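Local coordinates for protein LURP-one-related 15 (Arabidopsis thaliana, PDB 1ZXU) that is of unknown function but might be related to the phospholipid scramblase and tubby-like superfamily of membrane-tethered transcription factors, at residues D39-V43 with F54-V59; G150-E154 with L207-N211. All coordinates share one frame; numbering follows the deposited sequence.

Interaction 1: residues D39-V43 with F54-V59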
ATOM      1  N   ASP A  39      -2.916   0.750 -13.278  1.00 18.91           N
ATOM      2  CA  ASP A  39      -1.699   1.535 -12.986  1.00 17.46           C
ATOM      3  C   ASP A  39      -2.118   2.613 -12.018  1.00 19.87           C
ATOM      4  O   ASP A  39      -3.126   3.267 -12.255  1.00 22.90           O
ATOM      5  CB  ASP A  39      -1.128   2.200 -14.206  1.00 17.72           C
ATOM      6  CG  ASP A  39      -0.244   1.258 -15.024  1.00 32.28           C
ATOM      7  OD1 ASP A  39      -0.250   0.044 -14.773  1.00 25.16           O
ATOM      8  OD2 ASP A  39       0.467   1.734 -15.920  1.00 46.39           O
HETATM    9  N   MSE A  40      -1.403   2.729 -10.912  1.00 14.31           N
HETATM   10  CA  MSE A  40      -1.731   3.783  -9.928  1.00 13.57           C
HETATM   11  C   MSE A  40      -0.621   4.779  -9.854  1.00 13.93           C
HETATM   12  O   MSE A  40       0.549   4.461 -10.156  1.00 14.84           O
HETATM   13  CB  MSE A  40      -1.956   3.185  -8.534  1.00 14.03           C
HETATM   14  CG  MSE A  40      -2.931   2.035  -8.507  1.00 16.77           C
HETATM   15 SE   MSE A  40      -3.321   1.414  -6.707  1.00 16.38          SE
HETATM   16  CE  MSE A  40      -1.514   1.418  -6.108  1.00 12.70           C
ATOM     17  N   ALA A  41      -0.936   6.021  -9.447  1.00 13.03           N
ATOM     18  CA  ALA A  41       0.107   7.030  -9.361  1.00 12.32           C
ATOM     19  C   ALA A  41      -0.232   7.984  -8.220  1.00 13.30           C
ATOM     20  O   ALA A  41      -1.400   8.019  -7.791  1.00 14.95           O
ATOM     21  CB  ALA A  41       0.155   7.816 -10.688  1.00 18.64           C
ATOM     22  N   ILE A  42       0.762   8.732  -7.733  1.00 12.80           N
ATOM     23  CA  ILE A  42       0.600   9.714  -6.647  1.00 12.08           C
ATOM     24  C   ILE A  42       0.457  11.118  -7.249  1.00 15.58           C
ATOM     25  O   ILE A  42       1.205  11.530  -8.172  1.00 15.14           O
ATOM     26  CB  ILE A  42       1.833   9.705  -5.689  1.00 12.06           C
ATOM     27  CG1 ILE A  42       1.822   8.428  -4.835  1.00 13.00           C
ATOM     28  CG2 ILE A  42       1.875  10.959  -4.769  1.00 14.82           C
ATOM     29  CD1 ILE A  42       3.058   8.249  -3.933  1.00 13.39           C
ATOM     30  N   VAL A  43      -0.553  11.825  -6.755  1.00 13.64           N
ATOM     31  CA  VAL A  43      -0.730  13.252  -7.071  1.00 14.99           C
ATOM     32  C   VAL A  43      -0.675  14.034  -5.747  1.00 16.40           C
ATOM     33  O   VAL A  43      -1.381  13.699  -4.763  1.00 16.19           O
ATOM     34  CB  VAL A  43      -2.090  13.525  -7.746  1.00 15.29           C
ATOM     35  CG1 VAL A  43      -2.249  15.043  -8.005  1.00 21.74           C
ATOM     36  CG2 VAL A  43      -2.258  12.730  -9.061  1.00 17.14           C
ATOM     37  N   PHE A  54      -1.678  13.147   0.274  1.00 16.62           N
ATOM     38  CA  PHE A  54      -1.631  13.088  -1.184  1.00 15.98           C
ATOM     39  C   PHE A  54      -2.751  12.169  -1.640  1.00 14.86           C
ATOM     40  O   PHE A  54      -3.474  11.671  -0.802  1.00 15.11           O
ATOM     41  CB  PHE A  54      -0.249  12.643  -1.733  1.00 15.19           C
ATOM     42  CG  PHE A  54       0.256  11.328  -1.195  1.00 14.90           C
ATOM     43  CD1 PHE A  54      -0.138  10.113  -1.789  1.00 14.64           C
ATOM     44  CD2 PHE A  54       1.163  11.309  -0.123  1.00 13.99           C
ATOM     45  CE1 PHE A  54       0.385   8.888  -1.310  1.00 16.80           C
ATOM     46  CE2 PHE A  54       1.685  10.085   0.334  1.00 16.63           C
ATOM     47  CZ  PHE A  54       1.294   8.915  -0.234  1.00 16.43           C
ATOM     48  N   VAL A  55      -2.950  12.054  -2.940  1.00 12.24           N
ATOM     49  CA  VAL A  55      -3.994  11.197  -3.490  1.00 13.08           C
ATOM     50  C   VAL A  55      -3.365  10.138  -4.381  1.00 15.04           C
ATOM     51  O   VAL A  55      -2.308  10.373  -4.993  1.00 15.69           O
ATOM     52  CB  VAL A  55      -4.987  12.017  -4.275  1.00 15.09           C
ATOM     53  CG1 VAL A  55      -5.956  11.146  -5.013  1.00 23.11           C
ATOM     54  CG2 VAL A  55      -5.824  12.883  -3.253  1.00 17.26           C
ATOM     55  N   ILE A  56      -4.001   8.967  -4.458  1.00 12.97           N
ATOM     56  CA  ILE A  56      -3.487   7.936  -5.393  1.00 10.96           C
ATOM     57  C   ILE A  56      -4.572   7.819  -6.452  1.00 13.30           C
ATOM     58  O   ILE A  56      -5.741   7.627  -6.104  1.00 14.18           O
ATOM     59  CB  ILE A  56      -3.284   6.617  -4.647  1.00 12.76           C
ATOM     60  CG1 ILE A  56      -2.074   6.744  -3.690  1.00 13.99           C
ATOM     61  CG2 ILE A  56      -3.094   5.486  -5.685  1.00 15.37           C
ATOM     62  CD1 ILE A  56      -1.947   5.585  -2.706  1.00 15.32           C
ATOM     63  N   THR A  57      -4.199   7.923  -7.725  1.00 13.10           N
ATOM     64  CA  THR A  57      -5.207   7.937  -8.827  1.00 14.70           C
ATOM     65  C   THR A  57      -4.896   6.781  -9.753  1.00 15.86           C
ATOM     66  O   THR A  57      -3.804   6.205  -9.667  1.00 16.05           O
ATOM     67  CB  THR A  57      -5.176   9.273  -9.656  1.00 15.02           C
ATOM     68  OG1 THR A  57      -3.922   9.413 -10.331  1.00 21.26           O
ATOM     69  CG2 THR A  57      -5.439  10.493  -8.758  1.00 15.78           C
ATOM     70  N   ASP A  58      -5.834   6.428 -10.625  1.00 13.36           N
ATOM     71  CA  ASP A  58      -5.474   5.620 -11.757  1.00 17.81           C
ATOM     72  C   ASP A  58      -4.780   6.490 -12.834  1.00 20.50           C
ATOM     73  O   ASP A  58      -4.567   7.706 -12.636  1.00 19.34           O
ATOM     74  CB  ASP A  58      -6.690   4.851 -12.293  1.00 18.16           C
ATOM     75  CG  ASP A  58      -7.683   5.728 -13.015  1.00 19.55           C
ATOM     76  OD1 ASP A  58      -7.399   6.926 -13.335  1.00 17.24           O
ATOM     77  OD2 ASP A  58      -8.765   5.179 -13.319  1.00 20.94           O
ATOM     78  N   VAL A  59      -4.437   5.871 -13.964  1.00 23.93           N
ATOM     79  CA  VAL A  59      -3.734   6.579 -15.068  1.00 26.59           C
ATOM     80  C   VAL A  59      -4.450   7.790 -15.626  1.00 26.08           C
ATOM     81  O   VAL A  59      -3.812   8.761 -16.097  1.00 27.69           O
ATOM     82  CB  VAL A  59      -3.398   5.663 -16.292  1.00 27.46           C
ATOM     83  CG1 VAL A  59      -2.071   4.936 -16.085  1.00 38.94           C
ATOM     84  CG2 VAL A  59      -4.597   4.737 -16.736  1.00 32.29           C
TER
HETATM   85  O   HOH W   1      -5.038   2.583 -14.369  1.00 28.36           O

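Interaction 2: residues G150-E154 with L207-N211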
ATOM      1  N   GLY A 150      13.857  -3.833  -4.882  1.00 20.54           N
ATOM      2  CA  GLY A 150      14.041  -2.743  -5.854  1.00 20.88           C
ATOM      3  C   GLY A 150      14.153  -1.430  -5.112  1.00 23.22           C
ATOM      4  O   GLY A 150      14.183  -1.418  -3.887  1.00 26.43           O
ATOM      5  N   SER A 151      14.182  -0.324  -5.845  1.00 21.81           N
ATOM      6  CA  SER A 151      14.487   0.987  -5.231  1.00 21.97           C
ATOM      7  C   SER A 151      13.426   2.060  -5.478  1.00 21.45           C
ATOM      8  O   SER A 151      13.062   2.285  -6.612  1.00 20.09           O
ATOM      9  CB  SER A 151      15.849   1.476  -5.732  1.00 26.40           C
ATOM     10  OG  SER A 151      16.028   2.859  -5.466  1.00 32.17           O
ATOM     11  N   TRP A 152      12.942   2.692  -4.397  1.00 22.21           N
ATOM     12  CA  TRP A 152      12.001   3.804  -4.495  1.00 22.81           C
ATOM     13  C   TRP A 152      12.592   4.907  -5.334  1.00 23.61           C
ATOM     14  O   TRP A 152      11.948   5.412  -6.241  1.00 22.22           O
ATOM     15  CB  TRP A 152      11.614   4.341  -3.107  1.00 22.86           C
ATOM     16  CG  TRP A 152      10.739   5.538  -3.081  1.00 22.94           C
ATOM     17  CD1 TRP A 152      11.116   6.828  -2.861  1.00 30.16           C
ATOM     18  CD2 TRP A 152       9.309   5.558  -3.242  1.00 24.01           C
ATOM     19  NE1 TRP A 152      10.001   7.657  -2.894  1.00 31.21           N
ATOM     20  CE2 TRP A 152       8.893   6.894  -3.118  1.00 24.38           C
ATOM     21  CE3 TRP A 152       8.360   4.570  -3.488  1.00 25.87           C
ATOM     22  CZ2 TRP A 152       7.556   7.271  -3.249  1.00 29.76           C
ATOM     23  CZ3 TRP A 152       7.025   4.933  -3.599  1.00 27.38           C
ATOM     24  CH2 TRP A 152       6.639   6.274  -3.462  1.00 27.57           C
ATOM     25  N   LEU A 153      13.833   5.276  -5.039  1.00 22.33           N
ATOM     26  CA  LEU A 153      14.428   6.409  -5.751  1.00 25.35           C
ATOM     27  C   LEU A 153      14.703   6.118  -7.240  1.00 22.58           C
ATOM     28  O   LEU A 153      14.619   7.030  -8.070  1.00 27.83           O
ATOM     29  CB  LEU A 153      15.667   6.938  -5.011  1.00 27.95           C
ATOM     30  CG  LEU A 153      15.417   7.611  -3.642  1.00 26.92           C
ATOM     31  CD1 LEU A 153      16.725   7.846  -2.876  1.00 32.02           C
ATOM     32  CD2 LEU A 153      14.609   8.876  -3.751  1.00 33.64           C
ATOM     33  N   GLU A 154      14.937   4.859  -7.600  1.00 22.01           N
ATOM     34  CA  GLU A 154      15.065   4.469  -9.013  1.00 25.29           C
ATOM     35  C   GLU A 154      13.718   4.171  -9.713  1.00 24.42           C
ATOM     36  O   GLU A 154      13.643   3.993 -10.943  1.00 23.51           O
ATOM     37  CB  GLU A 154      16.017   3.253  -9.146  1.00 26.50           C
ATOM     38  CG  GLU A 154      17.474   3.671  -8.955  1.00 36.71           C
ATOM     39  CD  GLU A 154      18.460   2.491  -8.969  1.00 35.51           C
ATOM     40  OE1 GLU A 154      18.380   1.644  -9.896  1.00 50.71           O
ATOM     41  OE2 GLU A 154      19.307   2.426  -8.035  1.00 48.88           O
ATOM     42  N   LEU A 207       6.302   2.979   1.491  1.00 10.84           N
ATOM     43  CA  LEU A 207       7.532   3.340   0.787  1.00 14.34           C
ATOM     44  C   LEU A 207       7.760   4.823   0.779  1.00 14.45           C
ATOM     45  O   LEU A 207       8.883   5.294   0.939  1.00 16.61           O
ATOM     46  CB  LEU A 207       7.495   2.812  -0.638  1.00 15.18           C
ATOM     47  CG  LEU A 207       7.605   1.293  -0.717  1.00 20.43           C
ATOM     48  CD1 LEU A 207       7.226   0.822  -2.085  1.00 21.02           C
ATOM     49  CD2 LEU A 207       9.082   0.909  -0.359  1.00 18.86           C
ATOM     50  N   ASP A 208       6.693   5.570   0.521  1.00 14.84           N
ATOM     51  CA  ASP A 208       6.792   7.029   0.547  1.00 16.82           C
ATOM     52  C   ASP A 208       7.238   7.513   1.965  1.00 18.36           C
ATOM     53  O   ASP A 208       8.093   8.420   2.070  1.00 20.54           O
ATOM     54  CB  ASP A 208       5.445   7.612   0.213  1.00 15.90           C
ATOM     55  CG  ASP A 208       5.445   9.131   0.307  1.00 20.76           C
ATOM     56  OD1 ASP A 208       5.944   9.730  -0.631  1.00 25.55           O
ATOM     57  OD2 ASP A 208       4.947   9.634   1.320  1.00 22.14           O
ATOM     58  N   ASP A 209       6.723   6.884   3.009  1.00 17.98           N
ATOM     59  CA  ASP A 209       7.035   7.255   4.421  1.00 18.62           C
ATOM     60  C   ASP A 209       8.507   6.997   4.671  1.00 18.62           C
ATOM     61  O   ASP A 209       9.181   7.835   5.284  1.00 22.26           O
ATOM     62  CB  ASP A 209       6.247   6.397   5.385  1.00 20.89           C
ATOM     63  CG  ASP A 209       6.245   6.965   6.796  1.00 32.11           C
ATOM     64  OD1 ASP A 209       6.085   8.200   6.944  1.00 32.58           O
ATOM     65  OD2 ASP A 209       6.400   6.154   7.732  1.00 42.21           O
ATOM     66  N   VAL A 210       9.002   5.878   4.167  1.00 18.31           N
ATOM     67  CA  VAL A 210      10.438   5.523   4.384  1.00 20.47           C
ATOM     68  C   VAL A 210      11.289   6.582   3.705  1.00 23.72           C
ATOM     69  O   VAL A 210      12.298   7.040   4.258  1.00 24.73           O
ATOM     70  CB  VAL A 210      10.798   4.155   3.819  1.00 22.00           C
ATOM     71  CG1 VAL A 210      12.343   3.989   3.818  1.00 25.53           C
ATOM     72  CG2 VAL A 210      10.166   3.059   4.657  1.00 24.67           C
ATOM     73  N   ASN A 211      10.872   7.001   2.512  1.00 22.97           N
ATOM     74  CA  ASN A 211      11.658   7.991   1.791  1.00 28.89           C
ATOM     75  C   ASN A 211      11.653   9.363   2.437  1.00 32.21           C
ATOM     76  O   ASN A 211      12.636  10.100   2.294  1.00 35.27           O
ATOM     77  CB  ASN A 211      11.179   8.164   0.366  1.00 29.36           C
ATOM     78  CG  ASN A 211      12.134   9.027  -0.459  1.00 33.73           C
ATOM     79  OD1 ASN A 211      13.326   8.706  -0.580  1.00 39.96           O
ATOM     80  ND2 ASN A 211      11.611  10.113  -1.034  1.00 30.23           N
TER

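Interaction 1: residues D39-V43 with F54-V59
Ile42 lies slantwise against the ring of Phe54, its CG2 methyl 3.7 Å from Phe54 CD1 while its CD1 methyl follows the same side of the ring out to Phe54 CE1, 3.8 Å away. The Phe54 CB already points toward the neighbouring strand, and chi1 of 55° sets CG between the backbone N and the carbonyl carbon, with the ring beside Ile42. Ile42 and Ile56 share a face of the sheet as a non-hydrogen-bonded antiparallel pair; farther along, Ile56 CG2 rests 3.8 Å from Met40 CB, Met40 being present as selenomethionine. These are the first two strands of the antiparallel barrel of the Tubby C-terminal clan, joined as a hairpin, and their apolar face is turned inward onto helix 197-211, where Ile42 touches Val204 and Ile56 touches Ala201. Because CG1, CG2 and CD1 of Ile42 all lie against the Phe54 ring, trimming the residue to an alanine would probably open a gap there and leave the ring freer to shift. On the other face, Val43 CG2 crosses the Thr57 side chain at about a right angle, 3.9 Å from Thr57 CG2. Paired backbone bonds hold this register: Val55 N reaches Val43 O at 2.9 Å, almost straight at 174°, and Ala41 N meets Thr57 O at a more bent 149°. Near the open end, Asp39 CB packs on Val59 CG1, and Asp39 OD1 is hydrogen-bonded to Thr190 OG1.

Interaction 2: residues G150-E154 with L207-N211
Trp152 lays its indole against the last turn of helix 197-211, and it contributes the largest share of the surface buried here. One ring face receives the helix backbone: Leu207 O stands over the centre of the ring, 4.2 Å above its plane, and Asp208 N is offset toward the rim. The Leu207 side chain meets the benzene half, with CB 3.5 Å from Trp152 CE3. The indole extends from the loop toward the helix, chi1 of 176° placing CG opposite the backbone N. In this barrel the helix runs through the middle as a central plug, as in tubby-like domains, and the loop between strands 146-149 and 158-161 folds in to deliver the tryptophan to it; Phe187 meets the same indole edge-to-face. At the pyrrole end, the Asn211 side chain crosses that of Trp152 at about a right angle, while the amide and indole planes are 45° apart and Asn211 CG lies 3.4 Å from Trp152 CD1. Trp152 NE1 and Asn211 ND2, both donors, are 3.5 Å apart, so this is contact without a bond. The amide's other branch points to the loop, where Asn211 OD1 lies 3.4 Å from the Leu153 CD2 methyl.

In the fold
Both contacts involve the central helix: interaction 1 lays its inner face against it, while interaction 2 includes its last turn. Interaction 1 belongs to the barrel wall: it pairs strands close in sequence through regular backbone bonds, with an inner apolar face and a more exposed outer one. Interaction 2 joins a loop to the helix itself, far apart along the chain, and relies on an aromatic face and van der Waals contact, buried at Trp152 and exposed at Asn211 and Leu153. Their centres are 16 Å apart, yet their side chains meet: Ile42 CD1 approaches Trp152 CH2 at 4.1 Å, and Phe54 packs against Asp208. Arg44 adds a polar tie, with a cation-pi contact to Phe54 and a salt bridge to Asp208.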